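Uncharacterized protein (Rhodobacter sphaeroides, PDB 3PU2) is of unknown function but belongs to the AHA1 family of the SRPBCC superfamily and is a putative activator of the Hsp90 ATPase. Local coordinates at residues T104-L108 with A120-Y125; E4-G8 with E16-H20; L32-L38 with C52-P56. Numbering follows the deposited sequence.

Contact 1 of 3, residues T104-L108 with A120-Y125; sequences TLVTL and AMAVDY
Four backbone hydrogen bonds join these two antiparallel strands. Leu105 N donates to Asp124 O at 3.1 Å, and Asp124 N returns to Leu105 O at 2.8 Å. Thr107 N reaches Ala122 O at 2.7 Å, and Ala122 N reaches Thr107 O at 2.9 Å. The strands form the beta hairpin 104-113/116-124 within the large antiparallel sheet of the SRPBCC (Bet v 1-like) fold. The axes of 104-108 and 120-124 approach to 4.6 Å, with directions 167° apart. Leu105-Asp124 and Thr107-Ala122 are hydrogen-bonded pairs, with CA atoms 5.2 and 5.0 Å apart. Val106-Val123 and Leu108-Met121 are non-hydrogen-bonded pairs, with CA atoms 4.5 and 4.6 Å apart. CA-H...O contacts add to the pairing, as from Met121 CA to Thr107 O at 3.2 Å and from Val106 CA to Ala122 O at 3.3 Å.

Val106, Leu108, Met121 and Val123 share one face. Both valines are t. Leu108 is mt, and its CD2 lies 3.8 Å from CG of Met121, a selenomethionine with chi1 and chi2 both t. Val106 CG2 meets Val123 CG2 at 4.3 Å. On this face Met121 also touches Tyr147 of helix 139-156.

The other face carries Leu105, Thr107, Ala122 and Asp124. Asp124 (chi1 m) directs OD1 to a salt bridge with Arg14 of strand 14-21. CB of Thr107 (m) is 4.3 Å from Ala122 CB. Tyr125 is the first residue past the strand; its CA-to-CB bond points away, but with chi1 m the ring swings back beside Thr104 (p), bringing Tyr125 CD1 to 3.4 Å from Thr104 CG2.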
loop_
_atom_site.group_PDB
_atom_site.type_symbol
_atom_site.label_atom_id
_atom_site.label_comp_id
_atom_site.label_asym_id
_atom_site.label_seq_id
_atom_site.Cartn_x
_atom_site.Cartn_y
_atom_site.Cartn_z
ATOM N N THR A 104 -1.741 9.264 8.515
ATOM C CA THR A 104 -2.538 9.231 7.289
ATOM C C THR A 104 -3.560 8.097 7.281
ATOM O O THR A 104 -3.380 7.067 7.954
ATOM C CB THR A 104 -1.640 9.063 6.026
ATOM O OG1 THR A 104 -0.953 7.809 6.079
ATOM C CG2 THR A 104 -0.608 10.181 5.943
ATOM N N LEU A 105 -4.634 8.276 6.518
ATOM C CA LEU A 105 -5.655 7.230 6.421
ATOM C C LEU A 105 -5.662 6.703 4.992
ATOM O O LEU A 105 -5.905 7.455 4.043
ATOM C CB LEU A 105 -7.035 7.774 6.765
ATOM C CG LEU A 105 -8.082 6.684 6.987
ATOM C CD1 LEU A 105 -8.064 6.252 8.449
ATOM C CD2 LEU A 105 -9.456 7.215 6.612
ATOM N N VAL A 106 -5.415 5.403 4.860
ATOM C CA VAL A 106 -5.324 4.741 3.572
ATOM C C VAL A 106 -6.505 3.855 3.251
ATOM O O VAL A 106 -6.858 2.980 4.031
ATOM C CB VAL A 106 -4.074 3.880 3.534
ATOM C CG1 VAL A 106 -3.900 3.296 2.168
ATOM C CG2 VAL A 106 -2.870 4.711 3.930
ATOM N N THR A 107 -7.084 4.054 2.075
ATOM C CA THR A 107 -8.255 3.291 1.655
ATOM C C THR A 107 -7.995 2.445 0.411
ATOM O O THR A 107 -7.600 2.957 -0.627
ATOM C CB THR A 107 -9.426 4.257 1.358
ATOM O OG1 THR A 107 -9.497 5.249 2.394
ATOM C CG2 THR A 107 -10.751 3.504 1.276
ATOM N N LEU A 108 -8.225 1.146 0.524
ATOM C CA LEU A 108 -8.029 0.241 -0.597
ATOM C C LEU A 108 -9.360 -0.366 -0.992
ATOM O O LEU A 108 -10.051 -0.982 -0.179
ATOM C CB LEU A 108 -7.071 -0.899 -0.230
ATOM C CG LEU A 108 -5.707 -0.512 0.344
ATOM C CD1 LEU A 108 -5.087 -1.743 0.969
ATOM C CD2 LEU A 108 -4.797 0.082 -0.729
ATOM N N ALA A 120 -8.049 0.366 -6.322
ATOM C CA ALA A 120 -8.223 1.801 -6.148
ATOM C C ALA A 120 -7.702 2.111 -4.747
ATOM O O ALA A 120 -8.144 1.510 -3.758
ATOM C CB ALA A 120 -9.685 2.179 -6.271
HETATM N N MSE A 121 -6.749 3.036 -4.669
HETATM C CA MSE A 121 -6.154 3.417 -3.405
HETATM C C MSE A 121 -6.209 4.919 -3.188
HETATM O O MSE A 121 -5.982 5.697 -4.110
HETATM C CB MSE A 121 -4.705 2.941 -3.357
HETATM C CG MSE A 121 -3.945 3.467 -2.149
HETATM SE SE MSE A 121 -2.233 2.641 -1.877
HETATM C CE MSE A 121 -1.189 4.246 -1.664
ATOM N N ALA A 122 -6.511 5.319 -1.957
ATOM C CA ALA A 122 -6.593 6.729 -1.590
ATOM C C ALA A 122 -5.915 6.952 -0.243
ATOM O O ALA A 122 -6.013 6.115 0.673
ATOM C CB ALA A 122 -8.028 7.157 -1.500
ATOM N N VAL A 123 -5.239 8.088 -0.120
ATOM C CA VAL A 123 -4.543 8.420 1.107
ATOM C C VAL A 123 -4.971 9.818 1.514
ATOM O O VAL A 123 -4.757 10.770 0.765
ATOM C CB VAL A 123 -3.005 8.385 0.898
ATOM C CG1 VAL A 123 -2.288 8.617 2.211
ATOM C CG2 VAL A 123 -2.598 7.053 0.328
ATOM N N ASP A 124 -5.609 9.937 2.678
ATOM C CA ASP A 124 -6.035 11.241 3.163
ATOM C C ASP A 124 -4.949 11.708 4.111
ATOM O O ASP A 124 -4.566 10.979 5.026
ATOM C CB ASP A 124 -7.365 11.156 3.920
ATOM C CG ASP A 124 -8.546 10.887 3.010
ATOM O OD1 ASP A 124 -8.694 11.606 1.992
ATOM O OD2 ASP A 124 -9.333 9.964 3.328
ATOM N N TYR A 125 -4.461 12.922 3.890
ATOM C CA TYR A 125 -3.404 13.515 4.702
ATOM C C TYR A 125 -3.921 14.505 5.743
ATOM O O TYR A 125 -5.058 14.973 5.661
ATOM C CB TYR A 125 -2.382 14.181 3.772
ATOM C CG TYR A 125 -1.634 13.173 2.924
ATOM C CD1 TYR A 125 -0.526 12.482 3.437
ATOM C CD2 TYR A 125 -2.074 12.841 1.645
ATOM C CE1 TYR A 125 0.113 11.484 2.703
ATOM C CE2 TYR A 125 -1.438 11.836 0.904
ATOM C CZ TYR A 125 -0.355 11.166 1.449
ATOM O OH TYR A 125 0.219 10.130 0.776
#

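Contact 2 of 3, residues E4-G8 with E16-H20; sequences EIQIG and EFRRH
Segment 4-8 runs antiparallel to 16-20, with end-to-end directions 161° apart. At Glu4 a water bridges the backbones, 3.0 Å from Glu4 O and 2.6 Å from His20 N. Ile5 faces Arg19, with CA atoms 4.8 Å apart. Its CA makes a CA-H...O contact of 3.5 Å with Arg18 O, and its CD1 sits 3.9 Å from Phe17 CD1. Arg19 (chi1 t) packs its CD 4.2 Å from Ile5 CB and forms a salt bridge with Asp151 of helix 139-156.

Gln6 and Arg18 are a hydrogen-bonded pair, with CA atoms 5.3 Å apart. Gln6 N donates to Arg18 O at 3.0 Å, and Arg18 N to Gln6 O at 3.1 Å. Ile7 and Phe17 are a non-hydrogen-bonded pair on the other face, with CA atoms 4.8 Å apart. Ile7 is mm, which puts its CD1 at the edge of the Phe17 ring (chi1 m), 3.6 Å from CE1. Gly8 N donates to Glu16 O at 3.0 Å. A CB on Gly8 would clash with Glu16 CB.

This is a beta hairpin in which the short strand 6-7 pairs with strand 14-21 at one margin of the Bet v 1-like sheet.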
loop_
_atom_site.group_PDB
_atom_site.type_symbol
_atom_site.label_atom_id
_atom_site.label_comp_id
_atom_site.label_asym_id
_atom_site.label_seq_id
_atom_site.Cartn_x
_atom_site.Cartn_y
_atom_site.Cartn_z
ATOM N N GLU A 4 -1.299 0.460 -16.850
ATOM C CA GLU A 4 -0.327 0.890 -15.803
ATOM C C GLU A 4 -0.998 1.793 -14.766
ATOM O O GLU A 4 -2.200 2.050 -14.844
ATOM C CB GLU A 4 0.864 1.616 -16.438
ATOM C CG GLU A 4 2.120 1.608 -15.568
ATOM C CD GLU A 4 3.322 2.240 -16.250
ATOM O OE1 GLU A 4 3.683 1.792 -17.363
ATOM O OE2 GLU A 4 3.909 3.180 -15.669
ATOM N N ILE A 5 -0.208 2.284 -13.815
ATOM C CA ILE A 5 -0.710 3.110 -12.719
ATOM C C ILE A 5 -1.177 4.527 -13.056
ATOM O O ILE A 5 -0.403 5.368 -13.520
ATOM C CB ILE A 5 0.339 3.199 -11.599
ATOM C CG1 ILE A 5 -0.205 4.053 -10.451
ATOM C CG2 ILE A 5 1.657 3.709 -12.173
ATOM C CD1 ILE A 5 0.841 4.845 -9.711
ATOM N N GLN A 6 -2.452 4.787 -12.778
ATOM C CA GLN A 6 -3.058 6.088 -13.047
ATOM C C GLN A 6 -3.232 6.948 -11.798
ATOM O O GLN A 6 -3.803 6.510 -10.796
ATOM C CB GLN A 6 -4.439 5.916 -13.683
ATOM C CG GLN A 6 -4.496 4.997 -14.882
ATOM C CD GLN A 6 -5.926 4.628 -15.247
ATOM O OE1 GLN A 6 -6.163 3.908 -16.220
ATOM N NE2 GLN A 6 -6.889 5.119 -14.465
ATOM N N ILE A 7 -2.745 8.178 -11.870
ATOM C CA ILE A 7 -2.888 9.121 -10.778
ATOM C C ILE A 7 -4.318 9.662 -10.909
ATOM O O ILE A 7 -4.786 9.930 -12.016
ATOM C CB ILE A 7 -1.882 10.290 -10.931
ATOM C CG1 ILE A 7 -0.465 9.736 -11.154
ATOM C CG2 ILE A 7 -1.960 11.216 -9.720
ATOM C CD1 ILE A 7 0.054 8.846 -10.046
ATOM N N GLY A 8 -5.019 9.798 -9.789
ATOM C CA GLY A 8 -6.375 10.312 -9.831
ATOM C C GLY A 8 -6.383 11.792 -9.500
ATOM O O GLY A 8 -5.335 12.357 -9.182
ATOM N N GLU A 16 -5.012 9.940 -4.951
ATOM C CA GLU A 16 -5.678 8.760 -5.476
ATOM C C GLU A 16 -4.823 8.022 -6.499
ATOM O O GLU A 16 -4.043 8.634 -7.221
ATOM C CB GLU A 16 -7.018 9.177 -6.096
ATOM C CG GLU A 16 -8.058 9.662 -5.073
ATOM C CD GLU A 16 -9.191 10.478 -5.694
ATOM O OE1 GLU A 16 -9.594 10.187 -6.843
ATOM O OE2 GLU A 16 -9.689 11.406 -5.020
ATOM N N PHE A 17 -4.963 6.701 -6.540
ATOM C CA PHE A 17 -4.207 5.871 -7.477
ATOM C C PHE A 17 -5.093 4.696 -7.869
ATOM O O PHE A 17 -5.956 4.278 -7.097
ATOM C CB PHE A 17 -2.922 5.323 -6.831
ATOM C CG PHE A 17 -2.015 6.380 -6.267
ATOM C CD1 PHE A 17 -1.082 7.017 -7.065
ATOM C CD2 PHE A 17 -2.105 6.743 -4.928
ATOM C CE1 PHE A 17 -0.245 8.000 -6.541
ATOM C CE2 PHE A 17 -1.271 7.730 -4.393
ATOM C CZ PHE A 17 -0.340 8.357 -5.204
ATOM N N ARG A 18 -4.875 4.174 -9.069
ATOM C CA ARG A 18 -5.634 3.038 -9.572
ATOM C C ARG A 18 -4.689 2.193 -10.410
ATOM O O ARG A 18 -3.857 2.721 -11.142
ATOM C CB ARG A 18 -6.813 3.513 -10.430
ATOM C CG ARG A 18 -7.826 4.380 -9.689
ATOM C CD ARG A 18 -9.136 4.500 -10.452
ATOM N NE ARG A 18 -8.994 5.262 -11.688
ATOM C CZ ARG A 18 -9.984 5.478 -12.552
ATOM N NH1 ARG A 18 -11.193 4.986 -12.313
ATOM N NH2 ARG A 18 -9.765 6.195 -13.646
ATOM N N ARG A 19 -4.816 0.880 -10.308
ATOM C CA ARG A 19 -3.946 -0.006 -11.057
ATOM C C ARG A 19 -4.611 -1.354 -11.321
ATOM O O ARG A 19 -5.281 -1.907 -10.454
ATOM C CB ARG A 19 -2.644 -0.197 -10.275
ATOM C CG ARG A 19 -1.729 -1.312 -10.772
ATOM C CD ARG A 19 -0.717 -0.862 -11.829
ATOM N NE ARG A 19 0.536 -1.586 -11.632
ATOM C CZ ARG A 19 1.078 -2.441 -12.488
ATOM N NH1 ARG A 19 0.490 -2.704 -13.648
ATOM N NH2 ARG A 19 2.215 -3.041 -12.170
ATOM N N HIS A 20 -4.423 -1.877 -12.527
ATOM C CA HIS A 20 -4.995 -3.160 -12.904
ATOM C C HIS A 20 -4.051 -4.287 -12.501
ATOM O O HIS A 20 -2.833 -4.124 -12.501
ATOM C CB HIS A 20 -5.221 -3.203 -14.409
ATOM C CG HIS A 20 -5.882 -4.459 -14.882
ATOM N ND1 HIS A 20 -7.200 -4.752 -14.611
ATOM C CD2 HIS A 20 -5.403 -5.500 -15.603
ATOM C CE1 HIS A 20 -7.507 -5.921 -15.147
ATOM N NE2 HIS A 20 -6.435 -6.394 -15.754
HETATM O O HOH W 1 -4.320 -0.069 -14.417
#

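Contact 3 of 3, residues L32-L38 with C52-P56; sequences LTSPALL and CVFEP
The Phe54 ring is the main bump here. Its chi1 of -152° (t) lays it against the end of helix 25-33, where no hydrogen bond crosses between the segments. The ring fills a hollow lined by the carbonyls of Leu32 and Thr33, Thr33 CB and the Leu38 side chain. Leu32 O lies over one ring face, 3.9 Å from Phe54 CZ. Thr33 O is 3.3 Å from Phe54 CD2, and Thr33 CB is 3.7 Å from Phe54 CE2. Leu38 (mt) brings its CD1 to 4.0 Å from Phe54 CD1.

Ser34 is the first residue to leave helical phi/psi. The chain then turns, with Leu37 N and Leu38 N hydrogen-bonded to Ser34 O at 3.3 and 3.0 Å. In this Bet v 1-like fold the turn after helix 25-33 packs on strand 49-54, an outermost strand of the sheet. Ile62 of strand 61-67 and Leu89 of strand 88-93 also touch Phe54.

The turn leans Pro35 on the strand backbone. Pro35 CB is 3.4 Å from Cys52 O. Pro35 CG is 3.5 Å from Phe54 O and 4.0 Å from Phe54 CB. The Cys52 thiol (chi1 t) fits beside Leu38, with SG 3.6 Å from Leu38 CD1. Past the ring, Pro56 CB meets Thr33 CB at 3.9 Å, while Thr33 OG1 is hydrogen-bonded to Trp29 O.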
loop_
_atom_site.group_PDB
_atom_site.type_symbol
_atom_site.label_atom_id
_atom_site.label_comp_id
_atom_site.label_asym_id
_atom_site.label_seq_id
_atom_site.Cartn_x
_atom_site.Cartn_y
_atom_site.Cartn_z
ATOM N N LEU A 32 -2.133 -8.300 -0.726
ATOM C CA LEU A 32 -2.156 -7.008 -0.050
ATOM C C LEU A 32 -2.258 -7.050 1.476
ATOM O O LEU A 32 -1.949 -6.053 2.146
ATOM C CB LEU A 32 -3.314 -6.181 -0.598
ATOM C CG LEU A 32 -3.128 -5.684 -2.029
ATOM C CD1 LEU A 32 -4.464 -5.392 -2.654
ATOM C CD2 LEU A 32 -2.287 -4.431 -2.023
ATOM N N THR A 33 -2.662 -8.194 2.027
ATOM C CA THR A 33 -2.842 -8.301 3.474
ATOM C C THR A 33 -2.136 -9.445 4.210
ATOM O O THR A 33 -2.265 -9.564 5.428
ATOM C CB THR A 33 -4.341 -8.394 3.816
ATOM O OG1 THR A 33 -4.789 -9.742 3.620
ATOM C CG2 THR A 33 -5.155 -7.453 2.917
ATOM N N SER A 34 -1.397 -10.286 3.497
ATOM C CA SER A 34 -0.708 -11.387 4.158
ATOM C C SER A 34 0.737 -11.055 4.545
ATOM O O SER A 34 1.502 -10.519 3.755
ATOM C CB SER A 34 -0.736 -12.626 3.270
ATOM O OG SER A 34 -0.153 -13.726 3.944
ATOM N N PRO A 35 1.123 -11.363 5.790
ATOM C CA PRO A 35 2.482 -11.090 6.262
ATOM C C PRO A 35 3.539 -11.945 5.570
ATOM O O PRO A 35 4.721 -11.617 5.598
ATOM C CB PRO A 35 2.392 -11.395 7.755
ATOM C CG PRO A 35 0.948 -11.082 8.068
ATOM C CD PRO A 35 0.248 -11.727 6.917
ATOM N N ALA A 36 3.118 -13.047 4.961
ATOM C CA ALA A 36 4.060 -13.928 4.278
ATOM C C ALA A 36 4.267 -13.558 2.805
ATOM O O ALA A 36 5.256 -13.964 2.196
ATOM C CB ALA A 36 3.590 -15.378 4.390
ATOM N N LEU A 37 3.340 -12.786 2.242
ATOM C CA LEU A 37 3.416 -12.380 0.847
ATOM C C LEU A 37 3.839 -10.923 0.644
ATOM O O LEU A 37 4.481 -10.589 -0.344
ATOM C CB LEU A 37 2.066 -12.632 0.168
ATOM C CG LEU A 37 1.807 -14.014 -0.456
ATOM C CD1 LEU A 37 2.119 -15.112 0.528
ATOM C CD2 LEU A 37 0.354 -14.108 -0.902
ATOM N N LEU A 38 3.493 -10.051 1.581
ATOM C CA LEU A 38 3.846 -8.640 1.458
ATOM C C LEU A 38 5.332 -8.356 1.273
ATOM O O LEU A 38 5.698 -7.453 0.531
ATOM C CB LEU A 38 3.356 -7.860 2.672
ATOM C CG LEU A 38 1.896 -7.432 2.693
ATOM C CD1 LEU A 38 1.573 -6.981 4.094
ATOM C CD2 LEU A 38 1.628 -6.316 1.692
ATOM N N CYS A 52 7.118 -7.733 9.300
ATOM C CA CYS A 52 5.804 -7.491 8.763
ATOM C C CYS A 52 4.660 -8.110 9.542
ATOM O O CYS A 52 4.401 -9.311 9.474
ATOM C CB CYS A 52 5.735 -7.960 7.309
ATOM S SG CYS A 52 4.230 -7.390 6.482
ATOM N N VAL A 53 3.975 -7.253 10.280
ATOM C CA VAL A 53 2.825 -7.645 11.060
ATOM C C VAL A 53 1.630 -6.978 10.391
ATOM O O VAL A 53 1.602 -5.763 10.216
ATOM C CB VAL A 53 2.950 -7.146 12.521
ATOM C CG1 VAL A 53 1.683 -7.490 13.314
ATOM C CG2 VAL A 53 4.193 -7.760 13.158
ATOM N N PHE A 54 0.657 -7.786 9.999
ATOM C CA PHE A 54 -0.549 -7.278 9.359
ATOM C C PHE A 54 -1.688 -8.193 9.807
ATOM O O PHE A 54 -1.608 -9.425 9.698
ATOM C CB PHE A 54 -0.394 -7.317 7.839
ATOM C CG PHE A 54 -1.207 -6.282 7.105
ATOM C CD1 PHE A 54 -0.649 -5.067 6.743
ATOM C CD2 PHE A 54 -2.516 -6.544 6.733
ATOM C CE1 PHE A 54 -1.387 -4.128 6.012
ATOM C CE2 PHE A 54 -3.258 -5.611 6.005
ATOM C CZ PHE A 54 -2.689 -4.403 5.644
ATOM N N GLU A 55 -2.730 -7.578 10.348
ATOM C CA GLU A 55 -3.901 -8.290 10.836
ATOM C C GLU A 55 -5.063 -7.555 10.176
ATOM O O GLU A 55 -5.437 -6.475 10.619
ATOM C CB GLU A 55 -3.954 -8.158 12.357
ATOM C CG GLU A 55 -2.580 -8.315 13.022
ATOM C CD GLU A 55 -2.595 -8.110 14.543
ATOM O OE1 GLU A 55 -3.206 -7.130 15.015
ATOM O OE2 GLU A 55 -1.976 -8.925 15.264
ATOM N N PRO A 56 -5.634 -8.122 9.096
ATOM C CA PRO A 56 -6.750 -7.516 8.352
ATOM C C PRO A 56 -8.165 -7.701 8.892
ATOM O O PRO A 56 -9.041 -8.214 8.189
ATOM C CB PRO A 56 -6.591 -8.116 6.961
ATOM C CG PRO A 56 -6.207 -9.497 7.282
ATOM C CD PRO A 56 -5.178 -9.346 8.417
#

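Overall arrangement
From the N terminus, contact 2 comes first and closes the hairpin between 4-8 and 16-20. Strand 14-21 then leads into helix 25-33, and contact 3 closes the loop from the helix end to strand 49-54. Contact 1 closes last, as the hairpin of strands 104-113 and 116-124. The three follow in series; none nests or crosses. All reach one antiparallel sheet. Contacts 1 and 2 join across neighbouring strands, with a probable hydrogen bond between Met121 O and Phe17 N at 2.8 Å. Contact 3 lies at the other end of the sheet order, its centre about 22 Å from that of contact 2 and 17 Å from that of contact 1.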